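Local coordinates for protein SSD1 (Saccharomyces cerevisiae S288C, PDB 7AM1) that binds the untranslated regions of mRNAs and represses their translation as a pseudonuclease of the RNase II family that has lost enzymatic activity, at residues A[516-528]-A[539-551]. Sequence-based numbering, arbitrary orientation.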
loop_
_atom_site.group_PDB
_atom_site.type_symbol
_atom_site.label_atom_id
_atom_site.label_comp_id
_atom_site.label_asym_id
_atom_site.label_seq_id
_atom_site.Cartn_x
_atom_site.Cartn_y
_atom_site.Cartn_z
ATOM N N ALA A 516 -4.412 23.469 -13.594
ATOM C CA ALA A 516 -3.664 22.520 -12.781
ATOM C C ALA A 516 -2.277 22.266 -13.359
ATOM O O ALA A 516 -2.096 22.175 -14.577
ATOM C CB ALA A 516 -4.430 21.200 -12.675
ATOM N N THR A 517 -1.299 22.150 -12.469
ATOM C CA THR A 517 0.049 21.716 -12.808
ATOM C C THR A 517 0.242 20.288 -12.314
ATOM O O THR A 517 -0.370 19.870 -11.328
ATOM C CB THR A 517 1.100 22.636 -12.186
ATOM O OG1 THR A 517 0.961 22.632 -10.761
ATOM C CG2 THR A 517 0.937 24.051 -12.704
ATOM N N LEU A 518 1.091 19.533 -13.016
ATOM C CA LEU A 518 1.237 18.113 -12.707
ATOM C C LEU A 518 1.800 17.893 -11.308
ATOM O O LEU A 518 1.513 16.867 -10.683
ATOM C CB LEU A 518 2.114 17.434 -13.758
ATOM C CG LEU A 518 1.478 17.321 -15.146
ATOM C CD1 LEU A 518 2.514 16.942 -16.193
ATOM C CD2 LEU A 518 0.343 16.304 -15.134
ATOM N N LEU A 519 2.593 18.835 -10.797
ATOM C CA LEU A 519 3.011 18.779 -9.402
ATOM C C LEU A 519 2.393 19.951 -8.641
ATOM O O LEU A 519 2.205 21.028 -9.212
ATOM C CB LEU A 519 4.537 18.833 -9.265
ATOM C CG LEU A 519 5.327 17.692 -9.908
ATOM C CD1 LEU A 519 6.824 17.899 -9.741
ATOM C CD2 LEU A 519 4.919 16.360 -9.325
ATOM N N PRO A 520 2.063 19.783 -7.350
ATOM C CA PRO A 520 2.269 18.579 -6.536
ATOM C C PRO A 520 1.318 17.438 -6.899
ATOM O O PRO A 520 0.248 17.673 -7.460
ATOM C CB PRO A 520 2.009 19.079 -5.111
ATOM C CG PRO A 520 1.027 20.185 -5.288
ATOM C CD PRO A 520 1.389 20.852 -6.588
ATOM N N THR A 521 1.708 16.213 -6.562
ATOM C CA THR A 521 0.952 15.017 -6.903
ATOM C C THR A 521 0.588 14.265 -5.626
ATOM O O THR A 521 1.067 14.573 -4.532
ATOM C CB THR A 521 1.760 14.133 -7.867
ATOM O OG1 THR A 521 0.908 13.142 -8.457
ATOM C CG2 THR A 521 2.924 13.454 -7.144
ATOM N N LEU A 522 -0.291 13.280 -5.768
ATOM C CA LEU A 522 -0.825 12.535 -4.629
ATOM C C LEU A 522 -0.308 11.103 -4.726
ATOM O O LEU A 522 -0.953 10.224 -5.302
ATOM C CB LEU A 522 -2.342 12.604 -4.608
ATOM C CG LEU A 522 -2.908 14.023 -4.491
ATOM C CD1 LEU A 522 -4.428 13.999 -4.607
ATOM C CD2 LEU A 522 -2.467 14.693 -3.179
ATOM N N SER A 523 0.870 10.874 -4.140
ATOM C CA SER A 523 1.523 9.579 -4.264
ATOM C C SER A 523 0.744 8.482 -3.557
ATOM O O SER A 523 0.697 7.343 -4.033
ATOM C CB SER A 523 2.939 9.654 -3.701
ATOM O OG SER A 523 3.574 8.398 -3.817
ATOM N N LEU A 524 0.127 8.799 -2.419
ATOM C CA LEU A 524 -0.591 7.770 -1.674
ATOM C C LEU A 524 -1.876 7.376 -2.397
ATOM O O LEU A 524 -2.221 6.189 -2.459
ATOM C CB LEU A 524 -0.872 8.255 -0.248
ATOM C CG LEU A 524 0.369 8.593 0.594
ATOM C CD1 LEU A 524 -0.005 9.053 1.999
ATOM C CD2 LEU A 524 1.356 7.435 0.676
ATOM N N LEU A 525 -2.590 8.342 -2.976
ATOM C CA LEU A 525 -3.795 7.981 -3.716
ATOM C C LEU A 525 -3.454 7.103 -4.919
ATOM O O LEU A 525 -4.189 6.160 -5.230
ATOM C CB LEU A 525 -4.560 9.227 -4.155
ATOM C CG LEU A 525 -5.075 10.154 -3.049
ATOM C CD1 LEU A 525 -6.214 11.023 -3.584
ATOM C CD2 LEU A 525 -5.508 9.400 -1.802
ATOM N N GLU A 526 -2.332 7.373 -5.594
ATOM C CA GLU A 526 -1.907 6.488 -6.678
ATOM C C GLU A 526 -1.794 5.046 -6.190
ATOM O O GLU A 526 -2.219 4.113 -6.884
ATOM C CB GLU A 526 -0.581 6.973 -7.270
ATOM C CG GLU A 526 0.236 5.923 -8.038
ATOM C CD GLU A 526 -0.425 5.422 -9.316
ATOM O OE1 GLU A 526 -1.442 6.005 -9.754
ATOM O OE2 GLU A 526 0.097 4.444 -9.896
ATOM N N SER A 527 -1.248 4.845 -4.984
ATOM C CA SER A 527 -1.022 3.494 -4.478
ATOM C C SER A 527 -2.321 2.781 -4.132
ATOM O O SER A 527 -2.303 1.562 -3.936
ATOM C CB SER A 527 -0.081 3.518 -3.261
ATOM O OG SER A 527 -0.744 3.908 -2.073
ATOM N N LEU A 528 -3.438 3.504 -4.029
ATOM C CA LEU A 528 -4.730 2.842 -3.945
ATOM C C LEU A 528 -5.079 2.109 -5.233
ATOM O O LEU A 528 -5.876 1.168 -5.194
ATOM C CB LEU A 528 -5.833 3.848 -3.621
ATOM C CG LEU A 528 -5.808 4.467 -2.223
ATOM C CD1 LEU A 528 -6.781 5.640 -2.152
ATOM C CD2 LEU A 528 -6.140 3.420 -1.154
ATOM N N ILE A 539 7.657 6.079 0.182
ATOM C CA ILE A 539 6.434 5.880 -0.585
ATOM C C ILE A 539 5.864 7.197 -1.092
ATOM O O ILE A 539 5.017 7.200 -1.992
ATOM C CB ILE A 539 5.381 5.129 0.256
ATOM C CG1 ILE A 539 5.118 5.852 1.579
ATOM C CG2 ILE A 539 5.836 3.705 0.521
ATOM C CD1 ILE A 539 3.885 5.340 2.311
ATOM N N LEU A 540 6.301 8.324 -0.534
ATOM C CA LEU A 540 5.800 9.619 -0.976
ATOM C C LEU A 540 6.472 10.109 -2.254
ATOM O O LEU A 540 5.953 11.026 -2.896
ATOM C CB LEU A 540 5.994 10.651 0.136
ATOM C CG LEU A 540 5.240 10.387 1.441
ATOM C CD1 LEU A 540 5.617 11.424 2.499
ATOM C CD2 LEU A 540 3.735 10.377 1.210
ATOM N N ASP A 541 7.607 9.526 -2.639
ATOM C CA ASP A 541 8.348 10.020 -3.791
ATOM C C ASP A 541 7.584 9.747 -5.086
ATOM O O ASP A 541 7.082 8.637 -5.309
ATOM C CB ASP A 541 9.732 9.368 -3.863
ATOM C CG ASP A 541 10.709 9.899 -2.813
ATOM O OD1 ASP A 541 10.340 10.756 -1.978
ATOM O OD2 ASP A 541 11.872 9.442 -2.830
ATOM N N ARG A 542 7.484 10.773 -5.929
ATOM C CA ARG A 542 7.019 10.657 -7.304
ATOM C C ARG A 542 7.752 11.736 -8.091
ATOM O O ARG A 542 7.907 12.857 -7.595
ATOM C CB ARG A 542 5.508 10.862 -7.448
ATOM C CG ARG A 542 4.634 9.931 -6.645
ATOM C CD ARG A 542 4.598 8.522 -7.215
ATOM N NE ARG A 542 3.780 7.658 -6.371
ATOM C CZ ARG A 542 3.424 6.416 -6.679
ATOM N NH1 ARG A 542 3.819 5.864 -7.818
ATOM N NH2 ARG A 542 2.674 5.722 -5.836
ATOM N N THR A 543 8.209 11.404 -9.296
ATOM C CA THR A 543 8.881 12.375 -10.147
ATOM C C THR A 543 7.925 12.914 -11.205
ATOM O O THR A 543 6.914 12.296 -11.545
ATOM C CB THR A 543 10.109 11.771 -10.838
ATOM O OG1 THR A 543 9.693 10.798 -11.805
ATOM C CG2 THR A 543 11.034 11.111 -9.829
ATOM N N LEU A 544 8.282 14.083 -11.739
ATOM C CA LEU A 544 7.510 14.678 -12.821
ATOM C C LEU A 544 7.389 13.721 -13.998
ATOM O O LEU A 544 6.303 13.558 -14.562
ATOM C CB LEU A 544 8.161 15.992 -13.250
ATOM C CG LEU A 544 7.558 16.723 -14.448
ATOM C CD1 LEU A 544 6.079 16.978 -14.211
ATOM C CD2 LEU A 544 8.299 18.032 -14.707
ATOM N N GLY A 545 8.491 13.070 -14.376
ATOM C CA GLY A 545 8.446 12.144 -15.496
ATOM C C GLY A 545 7.430 11.039 -15.287
ATOM O O GLY A 545 6.637 10.726 -16.180
ATOM N N PHE A 546 7.439 10.430 -14.098
ATOM C CA PHE A 546 6.444 9.406 -13.807
ATOM C C PHE A 546 5.032 9.970 -13.917
ATOM O O PHE A 546 4.143 9.329 -14.487
ATOM C CB PHE A 546 6.657 8.816 -12.414
ATOM C CG PHE A 546 5.533 7.907 -11.979
ATOM C CD1 PHE A 546 5.527 6.567 -12.338
ATOM C CD2 PHE A 546 4.457 8.403 -11.260
ATOM C CE1 PHE A 546 4.476 5.728 -11.959
ATOM C CE2 PHE A 546 3.406 7.571 -10.886
ATOM C CZ PHE A 546 3.418 6.235 -11.236
ATOM N N VAL A 547 4.806 11.171 -13.378
ATOM C CA VAL A 547 3.461 11.737 -13.355
ATOM C C VAL A 547 2.979 12.015 -14.773
ATOM O O VAL A 547 1.808 11.780 -15.102
ATOM C CB VAL A 547 3.439 13.011 -12.491
ATOM C CG1 VAL A 547 2.114 13.744 -12.632
ATOM C CG2 VAL A 547 3.697 12.672 -11.033
ATOM N N VAL A 548 3.869 12.519 -15.634
ATOM C CA VAL A 548 3.516 12.771 -17.030
ATOM C C VAL A 548 3.036 11.486 -17.695
ATOM O O VAL A 548 1.943 11.431 -18.271
ATOM C CB VAL A 548 4.714 13.376 -17.787
ATOM C CG1 VAL A 548 4.484 13.315 -19.293
ATOM C CG2 VAL A 548 4.946 14.807 -17.361
ATOM N N ILE A 549 3.855 10.434 -17.629
ATOM C CA ILE A 549 3.483 9.172 -18.252
ATOM C C ILE A 549 2.278 8.563 -17.545
ATOM O O ILE A 549 1.434 7.931 -18.190
ATOM C CB ILE A 549 4.682 8.203 -18.255
ATOM C CG1 ILE A 549 5.869 8.805 -19.023
ATOM C CG2 ILE A 549 4.274 6.839 -18.803
ATOM C CD1 ILE A 549 5.589 9.179 -20.482
ATOM N N ASN A 550 2.172 8.741 -16.221
ATOM C CA ASN A 550 1.067 8.144 -15.473
ATOM C C ASN A 550 -0.268 8.781 -15.851
ATOM O O ASN A 550 -1.288 8.088 -15.948
ATOM C CB ASN A 550 1.311 8.271 -13.962
ATOM C CG ASN A 550 0.416 7.333 -13.129
ATOM O OD1 ASN A 550 0.150 6.191 -13.517
ATOM N ND2 ASN A 550 -0.042 7.820 -11.976
ATOM N N GLU A 551 -0.295 10.100 -16.062
ATOM C CA GLU A 551 -1.561 10.727 -16.427
ATOM C C GLU A 551 -1.955 10.379 -17.857
ATOM O O GLU A 551 -3.149 10.314 -18.172
ATOM C CB GLU A 551 -1.488 12.240 -16.237
ATOM C CG GLU A 551 -1.593 12.678 -14.776
ATOM C CD GLU A 551 -2.947 12.354 -14.153
ATOM O OE1 GLU A 551 -3.972 12.420 -14.869
ATOM O OE2 GLU A 551 -2.985 12.024 -12.943
HETATM O O HOH W 1 -2.285 5.468 -12.336
HETATM O O HOH W 2 2.498 3.626 -8.775
#
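Arg542 grips Ser523 side-on: NE donates to Ser523 OG over 2.7 Å, and NH2 reaches Ser523 O at 3.1 Å with a bent N-H...O angle of 142°. The hydroxyl, set opposite the backbone N (chi1 180°), donates its hydrogen to Ile539 O at 2.6 Å, in the carbonyl plane, so Ser523 OG is at once acceptor and donor. Glu526 CG lies over one face of the guanidinium, 3.3 Å from Arg542 NH2. The carboxylate meets the arginine through water 2, which donates to Glu526 OE2 and accepts from Arg542 NH1. Glu526 OE1 is more heavily used: Asn550 ND2 approaches from above the carboxylate plane at 3.2 Å, nearly straight (165°), water 1 links it to Asn550 OD1, and Arg554 adds a salt bridge. A leucine in place of Arg542 would probably leave Ser523 OG and O without these donors and water 2 without its link across the contact. Beyond this polar patch, Leu518 CD1 presses tightly on Val548 CG2 (3.4 Å), and Leu524 CD2 packs on Ile539 CD1 (3.7 Å). Thr543 caps helix 544-568, its OG1 accepting from Phe546 N. Within the RNB domain, the contact joins short helix 523-529 to the start of helix 544-568, with helix 617-629 packing against Leu524 and Ser527, and helices 480-488 and 495-510 against Val548.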